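Local coordinates for protein anaerobically-induced outer membrane porin OprE (Pseudomonas aeruginosa, PDB 4FRX) that probably acts as a porin, a membrane-spanning beta-barrel channel that lets small solutes pass through the outer membrane, at residues A[278-283]-A[304-310]; A[65-71]-A[99-105]. All coordinates share one frame; numbering follows the deposited sequence. Where two conformers were deposited one is given.

Contact 1: A[278-283]-A[304-310]; sequences EVDNRA and LNGDSDF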
loop_
_atom_site.group_PDB
_atom_site.type_symbol
_atom_site.label_atom_id
_atom_site.label_comp_id
_atom_site.label_asym_id
_atom_site.label_seq_id
_atom_site.Cartn_x
_atom_site.Cartn_y
_atom_site.Cartn_z
ATOM N N GLU A 278 -17.802 -14.274 7.516
ATOM C CA GLU A 278 -16.636 -14.531 8.349
ATOM C C GLU A 278 -15.376 -14.416 7.501
ATOM O O GLU A 278 -15.376 -14.845 6.356
ATOM C CB GLU A 278 -16.716 -15.941 8.917
ATOM C CG GLU A 278 -15.753 -16.177 10.057
ATOM C CD GLU A 278 -15.887 -17.547 10.689
ATOM O OE1 GLU A 278 -16.633 -18.398 10.151
ATOM O OE2 GLU A 278 -15.231 -17.768 11.730
ATOM N N VAL A 279 -14.310 -13.837 8.052
ATOM C CA VAL A 279 -13.017 -13.867 7.364
ATOM C C VAL A 279 -12.562 -15.327 7.263
ATOM O O VAL A 279 -12.681 -16.076 8.225
ATOM C CB VAL A 279 -11.943 -13.010 8.079
ATOM C CG1 VAL A 279 -10.569 -13.253 7.474
ATOM C CG2 VAL A 279 -12.302 -11.536 8.000
ATOM N N ASP A 280 -12.054 -15.708 6.091
ATOM C CA ASP A 280 -11.740 -17.089 5.748
ATOM C C ASP A 280 -11.083 -17.050 4.374
ATOM O O ASP A 280 -11.733 -17.277 3.362
ATOM C CB ASP A 280 -13.031 -17.929 5.685
ATOM C CG ASP A 280 -12.808 -19.337 5.129
ATOM O OD1 ASP A 280 -11.792 -19.961 5.482
ATOM O OD2 ASP A 280 -13.659 -19.818 4.339
ATOM N N ASN A 281 -9.783 -16.758 4.339
ATOM C CA ASN A 281 -9.063 -16.619 3.082
ATOM C C ASN A 281 -7.626 -17.151 3.173
ATOM O O ASN A 281 -6.907 -16.895 4.141
ATOM C CB ASN A 281 -9.058 -15.146 2.637
ATOM C CG ASN A 281 -8.382 -14.931 1.283
ATOM O OD1 ASN A 281 -9.042 -14.887 0.250
ATOM N ND2 ASN A 281 -7.070 -14.779 1.292
ATOM N N ARG A 282 -7.250 -17.941 2.179
ATOM C CA ARG A 282 -5.874 -18.380 2.010
ATOM C C ARG A 282 -5.396 -17.890 0.647
ATOM O O ARG A 282 -6.046 -18.126 -0.360
ATOM C CB ARG A 282 -5.770 -19.911 2.125
ATOM C CG ARG A 282 -6.154 -20.452 3.504
ATOM C CD ARG A 282 -6.099 -21.977 3.582
ATOM N NE ARG A 282 -7.098 -22.643 2.745
ATOM C CZ ARG A 282 -6.838 -23.162 1.547
ATOM N NH1 ARG A 282 -5.615 -23.093 1.039
ATOM N NH2 ARG A 282 -7.799 -23.751 0.857
ATOM N N ALA A 283 -4.268 -17.175 0.622
ATOM C CA ALA A 283 -3.748 -16.612 -0.626
ATOM C C ALA A 283 -2.338 -17.167 -0.846
ATOM O O ALA A 283 -1.570 -17.256 0.094
ATOM C CB ALA A 283 -3.681 -15.120 -0.514
ATOM N N LEU A 304 -6.540 -17.527 -4.594
ATOM C CA LEU A 304 -7.272 -17.223 -3.366
ATOM C C LEU A 304 -8.295 -18.302 -3.110
ATOM O O LEU A 304 -9.144 -18.557 -3.959
ATOM C CB LEU A 304 -8.045 -15.913 -3.503
ATOM C CG LEU A 304 -7.242 -14.684 -3.900
ATOM C CD1 LEU A 304 -8.067 -13.425 -3.610
ATOM C CD2 LEU A 304 -5.946 -14.660 -3.146
ATOM N N ASN A 305 -8.238 -18.913 -1.933
ATOM C CA ASN A 305 -9.235 -19.922 -1.541
ATOM C C ASN A 305 -9.910 -19.494 -0.251
ATOM O O ASN A 305 -9.340 -18.710 0.522
ATOM C CB ASN A 305 -8.571 -21.289 -1.344
ATOM C CG ASN A 305 -8.192 -21.951 -2.658
ATOM O OD1 ASN A 305 -8.897 -21.821 -3.655
ATOM N ND2 ASN A 305 -7.091 -22.688 -2.655
ATOM N N GLY A 306 -11.119 -19.999 -0.015
ATOM C CA GLY A 306 -11.901 -19.598 1.148
ATOM C C GLY A 306 -13.087 -18.726 0.749
ATOM O O GLY A 306 -13.155 -18.221 -0.379
ATOM N N ASP A 307 -14.008 -18.521 1.683
ATOM C CA ASP A 307 -15.222 -17.761 1.414
ATOM C C ASP A 307 -15.074 -16.240 1.453
ATOM O O ASP A 307 -15.949 -15.532 0.973
ATOM C CB ASP A 307 -16.315 -18.125 2.421
ATOM C CG ASP A 307 -16.790 -19.547 2.282
ATOM O OD1 ASP A 307 -16.608 -20.136 1.192
ATOM O OD2 ASP A 307 -17.353 -20.069 3.272
ATOM N N SER A 308 -14.013 -15.723 2.063
ATOM C CA SER A 308 -13.902 -14.264 2.171
ATOM C C SER A 308 -12.884 -13.728 1.181
ATOM O O SER A 308 -11.983 -14.459 0.743
ATOM C CB SER A 308 -13.521 -13.837 3.589
ATOM O OG SER A 308 -12.107 -13.851 3.758
ATOM N N ASP A 309 -13.050 -12.461 0.814
ATOM C CA ASP A 309 -12.006 -11.729 0.099
ATOM C C ASP A 309 -10.746 -11.718 0.943
ATOM O O ASP A 309 -10.759 -12.009 2.145
ATOM C CB ASP A 309 -12.411 -10.274 -0.152
ATOM C CG ASP A 309 -13.618 -10.129 -1.072
ATOM O OD1 ASP A 309 -14.146 -11.130 -1.616
ATOM O OD2 ASP A 309 -14.033 -8.971 -1.249
ATOM N N PHE A 310 -9.636 -11.395 0.311
ATOM C CA PHE A 310 -8.413 -11.204 1.058
ATOM C C PHE A 310 -8.554 -9.950 1.922
ATOM O O PHE A 310 -8.854 -8.887 1.393
ATOM C CB PHE A 310 -7.266 -10.994 0.092
ATOM C CG PHE A 310 -5.974 -10.665 0.776
ATOM C CD1 PHE A 310 -5.256 -11.652 1.438
ATOM C CD2 PHE A 310 -5.469 -9.368 0.747
ATOM C CE1 PHE A 310 -4.051 -11.359 2.062
ATOM C CE2 PHE A 310 -4.274 -9.062 1.362
ATOM C CZ PHE A 310 -3.557 -10.066 2.024
#
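Asp280 meets Asp307 and Ser308 where 304-310 leaves its strand. CB of Asp280 comes no nearer than 4.2 Å to the turn, at Asp307 N. Its CG is anti to the backbone N (chi1 171°), which carries the carboxylate across to the turn. CG stands 3.7 Å from Asp307 N. At the tip, OD2 accepts a nearly straight bond from Asp307 N at 3.0 Å, met from above the carboxylate plane. OD2 also lies 3.9 Å from Asp307 OD2, a like-charge approach that could raise the proton affinity of either acid. The backbone of Asp280 is gripped too. Its N donates to Ser308 OG at 3.0 Å, and its O takes Ser308 N. Ser308 OG in turn donates to Asp309 O at 2.8 Å.

This is the open end of the antiparallel hairpin 280-292/295-305, in the wall of the porin barrel and away from the tight turn that joins its strands. Regular pairing resumes at Arg282 and Asn305, a hydrogen-bonded pair: N of each donates to O of the other. On their face of the sheet, in one of its two conformers, the Arg282 guanidinium lays a face over Asn305 CB, 3.4 Å from Arg282 NH2. Asn305 OD1 bonds to Arg340 of the next strand. On the other face, Ala283 CB touches Leu304 CD2 at 3.5 Å. Phe310 lies obliquely beyond Ala283 CB, and its ring meets Phe246 edge-to-face.

Contact 2: A[65-71]-A[99-105]; sequences LGLLGVR and PVHDFAS. With C8E ((hydroxyethyloxy)tri(ethyloxy)octane), chain D.
Arg71 reaches across to the loop residues Pro99 and Val100, just before strand 102-114. Its NE donates to Val100 O at 2.9 Å, with the oxygen at the guanidinium edge, close to its plane. The donor sits above the carbonyl plane of Val100. NH2 adds a weak bond to Pro99 O. The Arg71 side chain leaves opposite its own N (chi1 -172°) and bends at chi3, which turns its end onto Pro99, whose CB is 3.7 Å from Arg71 CD. Arg71 N also donates to His101 O, so backbone and side chain hold three successive carbonyls.

From there the strands pair with an angle of 175° between their directions. Gly69 with Phe103 and Leu67 with Ser105 exchange two backbone bonds each. Phe103 has CG between its backbone N and carbonyl carbon (chi1 71°). This brings the ring obliquely alongside Gly69, whose CA is 4.1 Å from Phe103 CE1. Beside it on this face, Ser105 OG rests 3.8 Å from Leu67 CB. A water donates to Leu65 O and also bonds to Ser105 OG.

On the face of Leu68, Val70 and Ala104, Leu68 CD1 touches Ala104 CB at 3.9 Å. A detergent tail runs beside both, with its C5 3.8 Å from Ala104 CB.

Further out, Phe91 meets the Phe103 ring. Lys167 of strand 156-167 touches Leu67 and Ser105. Strand 37-50 bonds the far edge of 65-71 through Phe45 and Gln43. Together these features fit a beta-barrel wall of the outer membrane porin type: antiparallel neighbours, one face probably toward membrane lipid, whose place the detergent seems to take, and the other toward the barrel interior.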
loop_
_atom_site.group_PDB
_atom_site.type_symbol
_atom_site.label_atom_id
_atom_site.label_comp_id
_atom_site.label_asym_id
_atom_site.label_seq_id
_atom_site.Cartn_x
_atom_site.Cartn_y
_atom_site.Cartn_z
ATOM N N LEU A 65 5.496 15.413 9.944
ATOM C CA LEU A 65 5.105 15.257 8.554
ATOM C C LEU A 65 3.984 16.248 8.249
ATOM O O LEU A 65 2.872 16.108 8.751
ATOM C CB LEU A 65 4.645 13.822 8.283
ATOM C CG LEU A 65 4.120 13.611 6.863
ATOM C CD1 LEU A 65 5.250 13.801 5.854
ATOM C CD2 LEU A 65 3.439 12.266 6.695
ATOM N N GLY A 66 4.297 17.268 7.453
ATOM C CA GLY A 66 3.322 18.280 7.069
ATOM C C GLY A 66 2.832 18.006 5.663
ATOM O O GLY A 66 3.636 17.802 4.764
ATOM N N LEU A 67 1.515 17.984 5.480
ATOM C CA LEU A 67 0.924 17.663 4.192
ATOM C C LEU A 67 -0.047 18.766 3.769
ATOM O O LEU A 67 -0.891 19.162 4.560
ATOM C CB LEU A 67 0.154 16.339 4.299
ATOM C CG LEU A 67 0.898 15.088 4.780
ATOM C CD1 LEU A 67 -0.021 13.864 4.708
ATOM C CD2 LEU A 67 2.114 14.867 3.929
ATOM N N LEU A 68 0.068 19.259 2.538
ATOM C CA LEU A 68 -0.845 20.292 2.044
ATOM C C LEU A 68 -1.227 19.992 0.609
ATOM O O LEU A 68 -0.366 19.701 -0.215
ATOM C CB LEU A 68 -0.187 21.676 2.104
ATOM C CG LEU A 68 -0.928 22.813 1.381
ATOM C CD1 LEU A 68 -2.249 23.169 2.060
ATOM C CD2 LEU A 68 -0.027 24.035 1.287
ATOM N N GLY A 69 -2.522 20.040 0.314
ATOM C CA GLY A 69 -3.001 19.815 -1.038
ATOM C C GLY A 69 -3.875 20.980 -1.461
ATOM O O GLY A 69 -4.741 21.398 -0.710
ATOM N N VAL A 70 -3.634 21.507 -2.657
ATOM C CA VAL A 70 -4.381 22.652 -3.155
ATOM C C VAL A 70 -5.033 22.274 -4.478
ATOM O O VAL A 70 -4.348 21.785 -5.380
ATOM C CB VAL A 70 -3.442 23.871 -3.383
ATOM C CG1 VAL A 70 -4.245 25.073 -3.866
ATOM C CG2 VAL A 70 -2.669 24.210 -2.107
ATOM N N ARG A 71 -6.346 22.479 -4.596
ATOM C CA ARG A 71 -7.074 22.079 -5.808
ATOM C C ARG A 71 -6.811 23.035 -6.975
ATOM O O ARG A 71 -6.830 24.248 -6.802
ATOM C CB ARG A 71 -8.580 21.945 -5.533
ATOM C CG ARG A 71 -9.349 21.354 -6.712
ATOM C CD ARG A 71 -10.774 20.945 -6.345
ATOM N NE ARG A 71 -11.435 21.962 -5.539
ATOM C CZ ARG A 71 -12.020 23.049 -6.032
ATOM N NH1 ARG A 71 -12.035 23.265 -7.340
ATOM N NH2 ARG A 71 -12.590 23.922 -5.210
ATOM N N PRO A 99 -15.718 19.846 -3.695
ATOM C CA PRO A 99 -14.339 19.633 -3.243
ATOM C C PRO A 99 -13.762 20.894 -2.612
ATOM O O PRO A 99 -13.915 21.983 -3.164
ATOM C CB PRO A 99 -13.588 19.309 -4.540
ATOM C CG PRO A 99 -14.640 18.870 -5.503
ATOM C CD PRO A 99 -15.858 19.665 -5.149
ATOM N N VAL A 100 -13.109 20.744 -1.464
ATOM C CA VAL A 100 -12.501 21.879 -0.782
ATOM C C VAL A 100 -11.447 22.538 -1.664
ATOM O O VAL A 100 -11.000 21.959 -2.652
ATOM C CB VAL A 100 -11.852 21.457 0.549
ATOM C CG1 VAL A 100 -12.892 20.850 1.477
ATOM C CG2 VAL A 100 -10.715 20.480 0.298
ATOM N N HIS A 101 -11.053 23.752 -1.296
ATOM C CA HIS A 101 -10.040 24.486 -2.030
ATOM C C HIS A 101 -8.668 23.985 -1.681
ATOM O O HIS A 101 -7.754 23.965 -2.532
ATOM C CB HIS A 101 -10.159 25.978 -1.732
ATOM C CG HIS A 101 -8.953 26.787 -2.150
ATOM N ND1 HIS A 101 -7.975 27.123 -1.290
ATOM C CD2 HIS A 101 -8.598 27.333 -3.381
ATOM C CE1 HIS A 101 -7.039 27.843 -1.935
ATOM N NE2 HIS A 101 -7.421 27.971 -3.215
ATOM N N ASP A 102 -8.503 23.570 -0.431
ATOM C CA ASP A 102 -7.230 23.073 0.061
ATOM C C ASP A 102 -7.472 22.249 1.301
ATOM O O ASP A 102 -8.505 22.394 1.960
ATOM C CB ASP A 102 -6.301 24.242 0.405
ATOM C CG ASP A 102 -6.927 25.202 1.398
ATOM O OD1 ASP A 102 -7.659 26.117 0.963
ATOM O OD2 ASP A 102 -6.696 25.034 2.615
ATOM N N PHE A 103 -6.519 21.377 1.606
ATOM C CA PHE A 103 -6.544 20.623 2.851
ATOM C C PHE A 103 -5.133 20.336 3.347
ATOM O O PHE A 103 -4.193 20.232 2.553
ATOM C CB PHE A 103 -7.440 19.364 2.762
ATOM C CG PHE A 103 -6.890 18.243 1.912
ATOM C CD1 PHE A 103 -6.653 18.415 0.555
ATOM C CD2 PHE A 103 -6.704 16.975 2.463
ATOM C CE1 PHE A 103 -6.179 17.355 -0.228
ATOM C CE2 PHE A 103 -6.228 15.920 1.692
ATOM C CZ PHE A 103 -5.971 16.110 0.342
ATOM N N ALA A 104 -4.982 20.259 4.666
ATOM C CA ALA A 104 -3.658 20.103 5.259
ATOM C C ALA A 104 -3.713 19.328 6.557
ATOM O O ALA A 104 -4.724 19.327 7.260
ATOM C CB ALA A 104 -3.012 21.461 5.504
ATOM N N SER A 105 -2.602 18.690 6.890
ATOM C CA SER A 105 -2.509 18.004 8.165
ATOM C C SER A 105 -1.068 18.023 8.633
ATOM O O SER A 105 -0.144 18.241 7.845
ATOM C CB SER A 105 -3.045 16.575 8.066
ATOM O OG SER A 105 -2.399 15.850 7.038
HETATM C C1 C8E D . 4.268 22.495 3.186
HETATM C C2 C8E D . 3.530 21.619 4.194
HETATM C C3 C8E D . 2.445 22.432 4.892
HETATM C C4 C8E D . 1.622 21.583 5.850
HETATM C C5 C8E D . 0.550 22.438 6.521
HETATM C C6 C8E D . 0.119 21.905 7.885
HETATM C C7 C8E D . -0.909 22.863 8.478
HETATM C C8 C8E D . -1.274 22.486 9.908
HETATM O O9 C8E D . -2.601 22.018 9.958
HETATM O O HOH W 1 0.158 14.735 8.140
#

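From the N terminus, the chain first closes contact 2. It joins strands 59-71 and 102-114 at the base of a long connection without regular strand, partly unmodelled (73-87). The chain then builds further wall strands before contact 1 pairs the open end of the hairpin 280-292/295-305. That contact ties the end of the second strand and the start of the following loop to the start of the first strand. The two contacts are in series; they neither nest nor cross. They lie on opposite sides of the chain's centre, with their own centres 37 Å apart and nearest atoms about 23 Å apart. They do not touch, and both belong to the antiparallel barrel wall.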